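VWFA domain-containing protein (Alicyclobacillus acidocaldarius subsp. acidocaldarius, PDB 3RAG) is of unknown function, but its von Willebrand factor A-type fold and bound sodium ion are consistent with metal-dependent protein binding. Local coordinates at residues Y57-A60 with H61-D65; I73-P76 with A77-S80; D142-A145 with S146-D149; K150-T153 with V154-A157. All coordinates share one frame; numbering follows the deposited sequence. Where two conformers were deposited one is given.

Contact 1: residues Y57-A60 with H61-D65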
loop_
_atom_site.group_PDB
_atom_site.type_symbol
_atom_site.label_atom_id
_atom_site.label_comp_id
_atom_site.label_asym_id
_atom_site.label_seq_id
_atom_site.Cartn_x
_atom_site.Cartn_y
_atom_site.Cartn_z
ATOM N N TYR A 57 -13.025 -3.700 12.032
ATOM C CA TYR A 57 -12.552 -3.372 10.693
ATOM C C TYR A 57 -13.544 -2.587 9.827
ATOM O O TYR A 57 -13.377 -2.530 8.626
ATOM C CB TYR A 57 -12.058 -4.629 9.951
ATOM C CG TYR A 57 -10.856 -5.217 10.659
ATOM C CD1 TYR A 57 -9.751 -4.426 10.937
ATOM C CD2 TYR A 57 -10.852 -6.545 11.092
ATOM C CE1 TYR A 57 -8.649 -4.934 11.637
ATOM C CE2 TYR A 57 -9.752 -7.070 11.779
ATOM C CZ TYR A 57 -8.648 -6.256 12.035
ATOM O OH TYR A 57 -7.544 -6.752 12.712
ATOM N N GLN A 58 -14.574 -1.984 10.419
ATOM C CA GLN A 58 -15.394 -1.061 9.627
ATOM C C GLN A 58 -14.460 0.019 9.094
ATOM O O GLN A 58 -14.449 0.307 7.899
ATOM C CB GLN A 58 -16.495 -0.391 10.467
ATOM C CG GLN A 58 -17.590 -1.316 10.993
ATOM C CD GLN A 58 -18.508 -1.853 9.888
ATOM O OE1 GLN A 58 -18.422 -1.452 8.729
ATOM N NE2 GLN A 58 -19.380 -2.774 10.256
ATOM N N GLU A 59 -13.676 0.624 9.991
ATOM C CA GLU A 59 -12.796 1.717 9.581
ATOM C C GLU A 59 -11.858 1.281 8.463
ATOM O O GLU A 59 -11.654 1.998 7.489
ATOM C CB GLU A 59 -11.965 2.222 10.767
ATOM C CG GLU A 59 -11.135 3.461 10.412
ATOM C CD GLU A 59 -10.251 3.860 11.560
ATOM O OE1 GLU A 59 -10.586 4.837 12.278
ATOM O OE2 GLU A 59 -9.242 3.157 11.772
ATOM N N ALA A 60 -11.270 0.099 8.595
ATOM C CA ALA A 60 -10.394 -0.425 7.525
ATOM C C ALA A 60 -11.094 -0.416 6.161
ATOM O O ALA A 60 -10.509 -0.022 5.158
ATOM C CB ALA A 60 -9.905 -1.845 7.856
ATOM N N HIS A 61 -12.351 -0.854 6.137
ATOM C CA HIS A 61 -13.121 -0.848 4.900
ATOM C C HIS A 61 -13.329 0.578 4.384
ATOM O O HIS A 61 -13.209 0.831 3.172
ATOM C CB HIS A 61 -14.452 -1.608 5.066
ATOM C CG HIS A 61 -14.331 -3.073 4.767
ATOM N ND1 HIS A 61 -14.256 -4.040 5.747
ATOM C CD2 HIS A 61 -14.187 -3.723 3.588
ATOM C CE1 HIS A 61 -14.114 -5.229 5.181
ATOM N NE2 HIS A 61 -14.064 -5.062 3.874
ATOM N N SER A 62 -13.636 1.499 5.301
ATOM C CA SER A 62 -13.842 2.895 4.911
ATOM C C SER A 62 -12.548 3.547 4.419
ATOM O O SER A 62 -12.571 4.384 3.516
ATOM C CB SER A 62 -14.422 3.696 6.071
ATOM O OG SER A 62 -15.689 3.159 6.395
ATOM N N ILE A 63 -11.422 3.169 5.023
ATOM C CA ILE A 63 -10.118 3.679 4.589
ATOM C C ILE A 63 -9.833 3.218 3.169
ATOM O O ILE A 63 -9.437 4.004 2.304
ATOM C CB ILE A 63 -8.967 3.185 5.514
ATOM C CG1 ILE A 63 -9.055 3.887 6.879
ATOM C CG2 ILE A 63 -7.582 3.415 4.874
ATOM C CD1 ILE A 63 -8.104 3.241 7.938
ATOM N N ALA A 64 -10.020 1.929 2.910
ATOM C CA ALA A 64 -9.749 1.425 1.566
ATOM C C ALA A 64 -10.699 2.057 0.535
ATOM O O ALA A 64 -10.288 2.434 -0.563
ATOM C CB ALA A 64 -9.818 -0.094 1.548
ATOM N N ASP A 65 -11.960 2.218 0.911
ATOM C CA ASP A 65 -12.921 2.838 0.010
ATOM C C ASP A 65 -12.472 4.248 -0.351
ATOM O O ASP A 65 -12.377 4.608 -1.530
ATOM C CB ASP A 65 -14.296 2.874 0.663
ATOM C CG ASP A 65 -15.356 3.490 -0.246
ATOM O OD1 ASP A 65 -15.518 2.985 -1.365
ATOM O OD2 ASP A 65 -15.996 4.489 0.154
HETATM O O HOH W 1 -17.106 0.535 6.806
#

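Contact 2: residues I73-P76 with A77-S80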
loop_
_atom_site.group_PDB
_atom_site.type_symbol
_atom_site.label_atom_id
_atom_site.label_comp_id
_atom_site.label_asym_id
_atom_site.label_seq_id
_atom_site.Cartn_x
_atom_site.Cartn_y
_atom_site.Cartn_z
ATOM N N ILE A 73 -9.156 -9.101 5.155
ATOM C CA ILE A 73 -9.058 -9.426 6.569
ATOM C C ILE A 73 -8.599 -10.881 6.666
ATOM O O ILE A 73 -9.276 -11.772 6.183
ATOM C CB ILE A 73 -10.412 -9.197 7.263
ATOM C CG1 ILE A 73 -10.784 -7.703 7.172
ATOM C CG2 ILE A 73 -10.354 -9.650 8.732
ATOM C CD1 ILE A 73 -12.247 -7.395 7.555
ATOM N N VAL A 74 -7.419 -11.122 7.240
ATOM C CA VAL A 74 -6.819 -12.454 7.079
ATOM C C VAL A 74 -6.096 -12.897 8.329
ATOM O O VAL A 74 -5.735 -12.078 9.158
ATOM C CB VAL A 74 -5.837 -12.525 5.866
ATOM C CG1 VAL A 74 -6.557 -12.187 4.543
ATOM C CG2 VAL A 74 -4.621 -11.597 6.049
ATOM N N GLN A 75 -5.897 -14.201 8.470
ATOM C CA GLN A 75 -5.049 -14.691 9.555
ATOM C C GLN A 75 -3.582 -14.365 9.276
ATOM O O GLN A 75 -3.201 -14.121 8.124
ATOM C CB GLN A 75 -5.248 -16.193 9.715
ATOM C CG GLN A 75 -6.663 -16.524 10.133
ATOM C CD GLN A 75 -6.934 -18.014 10.174
ATOM O OE1 GLN A 75 -6.478 -18.767 9.311
ATOM N NE2 GLN A 75 -7.682 -18.450 11.185
ATOM N N PRO A 76 -2.755 -14.336 10.336
ATOM C CA PRO A 76 -1.347 -13.940 10.208
ATOM C C PRO A 76 -0.609 -14.750 9.139
ATOM O O PRO A 76 0.135 -14.164 8.376
ATOM C CB PRO A 76 -0.784 -14.222 11.607
ATOM C CG PRO A 76 -1.965 -13.987 12.515
ATOM C CD PRO A 76 -3.146 -14.535 11.747
ATOM N N ALA A 77 -0.863 -16.055 9.066
ATOM C CA ALA A 77 -0.178 -16.911 8.088
ATOM C C ALA A 77 -0.411 -16.453 6.649
ATOM O O ALA A 77 0.391 -16.740 5.757
ATOM C CB ALA A 77 -0.607 -18.381 8.252
ATOM N N ASP A 78 -1.499 -15.725 6.424
ATOM C CA ASP A 78 -1.853 -15.337 5.058
ATOM C C ASP A 78 -1.526 -13.908 4.687
ATOM O O ASP A 78 -1.801 -13.480 3.565
ATOM C CB ASP A 78 -3.329 -15.628 4.812
ATOM C CG ASP A 78 -3.622 -17.116 4.882
ATOM O OD1 ASP A 78 -4.660 -17.524 5.439
ATOM O OD2 ASP A 78 -2.766 -17.870 4.399
ATOM N N ILE A 79 -0.910 -13.164 5.600
ATOM C CA ILE A 79 -0.628 -11.766 5.303
ATOM C C ILE A 79 0.260 -11.577 4.085
ATOM O O ILE A 79 0.007 -10.715 3.253
ATOM C CB ILE A 79 -0.013 -11.043 6.523
ATOM C CG1 ILE A 79 -1.038 -10.989 7.646
ATOM C CG2 ILE A 79 0.522 -9.648 6.127
ATOM C CD1 ILE A 79 -0.428 -10.551 9.014
ATOM N N SER A 80 1.304 -12.387 3.964
ATOM C CA SER A 80 2.244 -12.215 2.866
ATOM C C SER A 80 1.593 -12.393 1.483
ATOM O O SER A 80 1.643 -11.515 0.617
ATOM C CB SER A 80 3.411 -13.194 3.045
ATOM O OG SER A 80 4.337 -13.039 1.999
HETATM O O HOH W 2 -6.873 -15.933 6.393
HETATM O O HOH W 3 2.131 -14.139 6.407
#

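Contact 3: residues D142-A145 with S146-D149. With NA (sodium ion), chain C.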
loop_
_atom_site.group_PDB
_atom_site.type_symbol
_atom_site.label_atom_id
_atom_site.label_comp_id
_atom_site.label_asym_id
_atom_site.label_seq_id
_atom_site.Cartn_x
_atom_site.Cartn_y
_atom_site.Cartn_z
ATOM N N ASP A 142 1.203 -1.146 12.013
ATOM C CA ASP A 142 0.600 -0.919 13.326
ATOM C C ASP A 142 1.524 -1.581 14.333
ATOM O O ASP A 142 1.858 -2.760 14.174
ATOM C CB ASP A 142 -0.745 -1.640 13.282
ATOM C CG ASP A 142 -1.609 -1.445 14.520
ATOM O OD1 ASP A 142 -1.105 -1.133 15.617
ATOM O OD2 ASP A 142 -2.841 -1.674 14.369
ATOM N N THR A 143 1.958 -0.830 15.347
ATOM C CA THR A 143 2.757 -1.406 16.419
ATOM C C THR A 143 2.137 -1.072 17.766
ATOM O O THR A 143 2.832 -0.920 18.754
ATOM C CB THR A 143 4.251 -0.941 16.373
ATOM O OG1 THR A 143 4.342 0.476 16.593
ATOM C CG2 THR A 143 4.884 -1.308 15.049
ATOM N N SER A 144 0.807 -1.006 17.825
ATOM C CA SER A 144 0.158 -0.813 19.112
ATOM C C SER A 144 0.409 -2.039 19.983
ATOM O O SER A 144 0.864 -3.073 19.494
ATOM C CB SER A 144 -1.340 -0.600 18.921
ATOM O OG SER A 144 -1.901 -1.723 18.289
ATOM N N ALA A 145 0.106 -1.926 21.274
ATOM C CA ALA A 145 0.437 -2.991 22.219
ATOM C C ALA A 145 -0.127 -4.346 21.806
ATOM O O ALA A 145 0.532 -5.368 21.955
ATOM C CB ALA A 145 -0.028 -2.615 23.649
ATOM N N SER A 146 -1.341 -4.366 21.275
ATOM C CA SER A 146 -1.949 -5.652 20.949
ATOM C C SER A 146 -1.271 -6.339 19.764
ATOM O O SER A 146 -1.534 -7.505 19.496
ATOM C CB SER A 146 -3.433 -5.501 20.673
ATOM O OG SER A 146 -3.596 -4.802 19.458
HETATM N N MSE A 147 -0.390 -5.627 19.065
HETATM C CA MSE A 147 0.282 -6.206 17.886
HETATM C C MSE A 147 1.455 -7.122 18.270
HETATM O O MSE A 147 2.069 -7.738 17.396
HETATM C CB MSE A 147 0.813 -5.103 16.946
HETATM C CG MSE A 147 -0.243 -4.487 15.985
HETATM SE SE MSE A 147 -0.839 -5.559 14.608
HETATM C CE MSE A 147 0.699 -5.820 13.718
ATOM N N ARG A 148 1.762 -7.215 19.565
ATOM C CA ARG A 148 3.035 -7.822 19.986
ATOM C C ARG A 148 3.238 -9.219 19.397
ATOM O O ARG A 148 4.316 -9.551 18.913
ATOM C CB ARG A 148 3.146 -7.866 21.521
ATOM C CG ARG A 148 4.567 -8.166 22.010
ATOM C CD ARG A 148 4.701 -7.863 23.514
ATOM N NE ARG A 148 4.648 -6.418 23.777
ATOM C CZ ARG A 148 3.738 -5.823 24.544
ATOM N NH1 ARG A 148 2.788 -6.532 25.135
ATOM N NH2 ARG A 148 3.781 -4.506 24.725
ATOM N N ASP A 149 2.191 -10.026 19.402
ATOM C CA ASP A 149 2.352 -11.399 18.935
ATOM C C ASP A 149 2.184 -11.567 17.428
ATOM O O ASP A 149 2.350 -12.654 16.910
ATOM C CB ASP A 149 1.366 -12.304 19.622
ATOM C CG ASP A 149 1.761 -12.600 21.042
ATOM O OD1 ASP A 149 2.985 -12.622 21.357
ATOM O OD2 ASP A 149 0.828 -12.795 21.832
HETATM NA NA NA C . -4.289 -2.781 18.062
HETATM O O HOH W 4 -4.618 -1.199 16.152
HETATM O O HOH W 5 -6.759 -1.796 19.094
#

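Contact 4: residues K150-T153 with V154-A157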
loop_
_atom_site.group_PDB
_atom_site.type_symbol
_atom_site.label_atom_id
_atom_site.label_comp_id
_atom_site.label_asym_id
_atom_site.label_seq_id
_atom_site.Cartn_x
_atom_site.Cartn_y
_atom_site.Cartn_z
ATOM N N LYS A 150 1.822 -10.491 16.739
ATOM C CA LYS A 150 1.638 -10.556 15.292
ATOM C C LYS A 150 2.874 -10.027 14.613
ATOM O O LYS A 150 3.131 -10.334 13.459
ATOM C CB LYS A 150 0.425 -9.722 14.887
ATOM C CG LYS A 150 -0.869 -10.260 15.546
ATOM C CD LYS A 150 -2.023 -9.279 15.485
ATOM C CE LYS A 150 -3.198 -9.795 16.312
ATOM N NZ LYS A 150 -3.518 -8.936 17.498
ATOM N N ILE A 151 3.651 -9.233 15.344
ATOM C CA ILE A 151 4.817 -8.558 14.753
ATOM C C ILE A 151 5.843 -9.498 14.087
ATOM O O ILE A 151 6.290 -9.224 12.979
ATOM C CB ILE A 151 5.493 -7.561 15.757
ATOM C CG1 ILE A 151 4.689 -6.251 15.824
ATOM C CG2 ILE A 151 6.936 -7.224 15.301
ATOM C CD1 ILE A 151 5.165 -5.314 16.986
ATOM N N PRO A 152 6.190 -10.625 14.733
ATOM C CA PRO A 152 7.167 -11.462 14.032
ATOM C C PRO A 152 6.668 -11.949 12.667
ATOM O O PRO A 152 7.442 -12.006 11.716
ATOM C CB PRO A 152 7.387 -12.637 15.009
ATOM C CG PRO A 152 7.140 -11.991 16.395
ATOM C CD PRO A 152 5.940 -11.088 16.114
ATOM N N THR A 153 5.388 -12.270 12.561
ATOM C CA THR A 153 4.852 -12.734 11.277
ATOM C C THR A 153 4.831 -11.598 10.282
ATOM O O THR A 153 5.136 -11.776 9.099
ATOM C CB THR A 153 3.449 -13.327 11.477
ATOM O OG1 THR A 153 3.588 -14.471 12.320
ATOM C CG2 THR A 153 2.808 -13.752 10.122
ATOM N N VAL A 154 4.479 -10.416 10.768
ATOM C CA VAL A 154 4.438 -9.227 9.922
ATOM C C VAL A 154 5.821 -8.877 9.380
ATOM O O VAL A 154 5.971 -8.560 8.196
ATOM C CB VAL A 154 3.806 -8.044 10.678
ATOM C CG1 VAL A 154 3.966 -6.727 9.896
ATOM C CG2 VAL A 154 2.325 -8.328 10.929
ATOM N N ARG A 155 6.844 -8.953 10.227
ATOM C CA ARG A 155 8.192 -8.680 9.743
ATOM C C ARG A 155 8.532 -9.598 8.570
ATOM O O ARG A 155 9.108 -9.154 7.565
ATOM C CB ARG A 155 9.238 -8.867 10.852
ATOM C CG ARG A 155 9.107 -7.899 12.032
ATOM C CD ARG A 155 10.376 -7.946 12.940
ATOM N NE ARG A 155 10.619 -9.312 13.427
ATOM C CZ ARG A 155 10.493 -9.720 14.689
ATOM N NH1 ARG A 155 10.170 -8.877 15.675
ATOM N NH2 ARG A 155 10.705 -10.997 14.976
ATOM N N GLU A 156 8.208 -10.883 8.703
ATOM C CA GLU A 156 8.521 -11.837 7.627
ATOM C C GLU A 156 7.714 -11.540 6.356
ATOM O O GLU A 156 8.225 -11.653 5.227
ATOM C CB GLU A 156 8.256 -13.271 8.080
ATOM C CG GLU A 156 8.983 -13.667 9.335
ATOM C CD GLU A 156 10.001 -14.763 9.098
ATOM O OE1 GLU A 156 10.682 -14.724 8.045
ATOM O OE2 GLU A 156 10.116 -15.660 9.964
ATOM N N ALA A 157 6.449 -11.178 6.546
ATOM C CA ALA A 157 5.548 -10.887 5.431
ATOM C C ALA A 157 6.027 -9.685 4.632
ATOM O O ALA A 157 5.933 -9.659 3.396
ATOM C CB ALA A 157 4.107 -10.639 5.945
HETATM O O HOH W 6 10.351 -12.594 12.597
#

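Contact 1: residues Y57-A60 with H61-D65
Glu59 and Ile63, one helical turn apart, meet where the aliphatic stem of the acid passes obliquely beside the isoleucine, with Glu59 CG 3.9 Å from Ile63 CD1. The glutamate reaches this place because CG stands opposite its own backbone nitrogen (chi1 -174°) and the chain then runs extended. Ile63 also presses on the main chain, its CG1 lying 3.3 Å from Glu59 O. That carbonyl receives Ile63 N at 2.7 Å. A second kind of contact forms at the start of the helix, where Tyr57 is the N-cap residue. Its carbonyl oxygen takes His61 N at 3.2 Å and, more weakly, His61 ND1 at 3.4 Å, the oxygen lying at the imidazole edge, near its plane. Nearby, a water donates to Gln58 O at 2.9 Å and accepts from Ser62 OG at 3.0 Å. Farther out, Ser21 OG bonds to Glu59 OE1 and Ile46 O to Tyr57 OH, while Ile63 packs on Val41 and Val43 of strand 40-46 and on helix 27-36. Cutting Ile63 back to an alanine would probably deprive the Glu59 stem of its neighbour and open a gap against strand 40-46. The opening turns are therefore amphipathic: carbon contacts, chiefly of Ile63, face the sheet and helix 27-36, whereas the imidazole, weakly, and a water add bonds to carbonyls that already serve the helix, the Ser62 hydroxyl reaching Gln58 O through that water.

Contact 2: residues I73-P76 with A77-S80
Val74 and Ile79 supply the apolar part of this turn, crossing at an angle with Val74 CG2 4.0 Å from Ile79 CG1. The same valine rests its CB against Asp78 CB at 4.1 Å, so it also packs on the aspartate. Its CG2 stands between the backbone nitrogen and carbonyl carbon (chi1 -60° for CG1), which directs that methyl at the start of the coming helix. Ile79 also reaches back, laying CD1 3.7 Å from Pro76 CA. Together these residues make the strand-to-helix connection of the Rossmann-like sheet: strand 71-74, at one border of the sheet, hands over to the long helix 79-106, while Ile46 of the adjacent strand packs on both Pro76 and Ile79. Main-chain bonds shape the bend. Asp78 N donates to Gln75 O at 2.9 Å and Ile79 N to Pro76 O at 3.1 Å, making two overlapping beta turns. Pro76 occupies the second position of the first turn, where its ring-restricted phi suits the bend. Solvent bridges make up the third group. One water accepts from Gln75 N and donates to Asp78 OD1, 2.9 Å from that oxygen, joining the end of the strand to the aspartate; another donates to Pro76 O at 2.8 Å and accepts from Ser80 N, giving the proline carbonyl a second partner.

Contact 3: residues D142-A145 with S146-D149
Met147 N reaches back to Ser144 O at 2.9 Å and Arg148 N to Ala145 O at 3.3 Å, two successive i to i+3 bonds that coil the backbone in a 3-10 manner. The side chains turn this coil into a metal-binding loop. Asp142 OD1 closes an Asx turn by accepting from Ser144 N at 2.9 Å, nearly along the C-O bond, and it also takes Ser144 OG at 2.8 Å on the syn side. Two donors thus grip Asp142 OD1; with its hydrogen given to the carboxylate, Ser144 OG is left to offer its oxygen to the sodium. Ser144 OG binds the ion at 2.6 Å; Ser146 OG, Asp18 and two waters also bind it. Asp142 OD2 does not bind the sodium, which lies 4.1 Å away, and is a second-shell group. Thr17 OG1 and Asp18 N are its hydrogen-bond partners. The Asp-x-Ser-x-Ser spacing of Asp142, Ser144 and Ser146 is that of the metal ion-dependent adhesion site of A domains, with sodium here where relatives usually hold a divalent ion. Alongside the aspartate lies Met147, present as selenomethionine and bent at chi2 (-71°) and chi3 (-62°), so that CG and CE each lie 3.3 Å from Asp142 O. Arg148 folds back, with Ala145 O over one face of its guanidinium. The loop leaves the end of strand 135-142, lies against the tip of strand 172-179 through Asp142 and Phe179, and leads straight into helix 151-165.

Contact 4: residues K150-T153 with V154-A157
Arg155 bends back over Pro152 in the first turns of helix 151-165, the crossover helix of a beta-alpha-beta unit between strands 135-142 and 172-179. Its guanidinium lies flat above the proline, with Pro152 CA beneath one face near the rim and NH2 3.7 Å from Pro152 CB. The fold-back comes from a bend at chi3 (-57°), after CG has been set beside the backbone nitrogen. Arg155 NH1 also comes near Ile151 CG2, 3.7 Å away and oblique to the group, so the charge is bordered by two apolar side chains while the aliphatic stem touches Ile151 O through CG at 3.3 Å. Replacement of Arg155 by an alanine would probably leave Pro152 and the Ile151 methyl without this lid and the water on Pro152 O without its arginine donor. Val154 points elsewhere: its CG2 tucks beside Lys150 O at 3.3 Å and looks inward, where Ile46 and Ile79 pack against it. Lys150, at the start of the turn, sends its ammonium away from the helix to a salt bridge with Asp18, a sodium ligand, and to Ser146 O. Regular bonds hold the backbone, Arg155 N meeting Ile151 O at 2.8 Å. Pro152, which has no N-H, suits this first turn, where helix N-H groups have no partner carbonyl within the helix. Pro152 O takes a weak bond from Glu156 N at 3.3 Å. A water donates to the same oxygen at 3.1 Å. To that water Arg155 NH2 donates in turn, at 2.9 Å.

How the contacts relate
From the N terminus, contact 1 comes first, opening the helix between strands 40-46 and 71-74. Contact 2 follows at the exit of the second of these strands, and the two touch where Tyr57 and His61 pack on Ile73. After helices 79-106 and 116-132 the chain returns through strand 135-142 to contact 3, which forms the metal loop, and contact 4 starts where that loop ends. All four are local turns in series; none nests within or crosses another. In space, contact 2 lies against contact 4 through Ile79, Val154 and Ala157, joining the two helix starts, and Met147 of contact 3 leans on Val154. Contacts 1 and 3 do not touch.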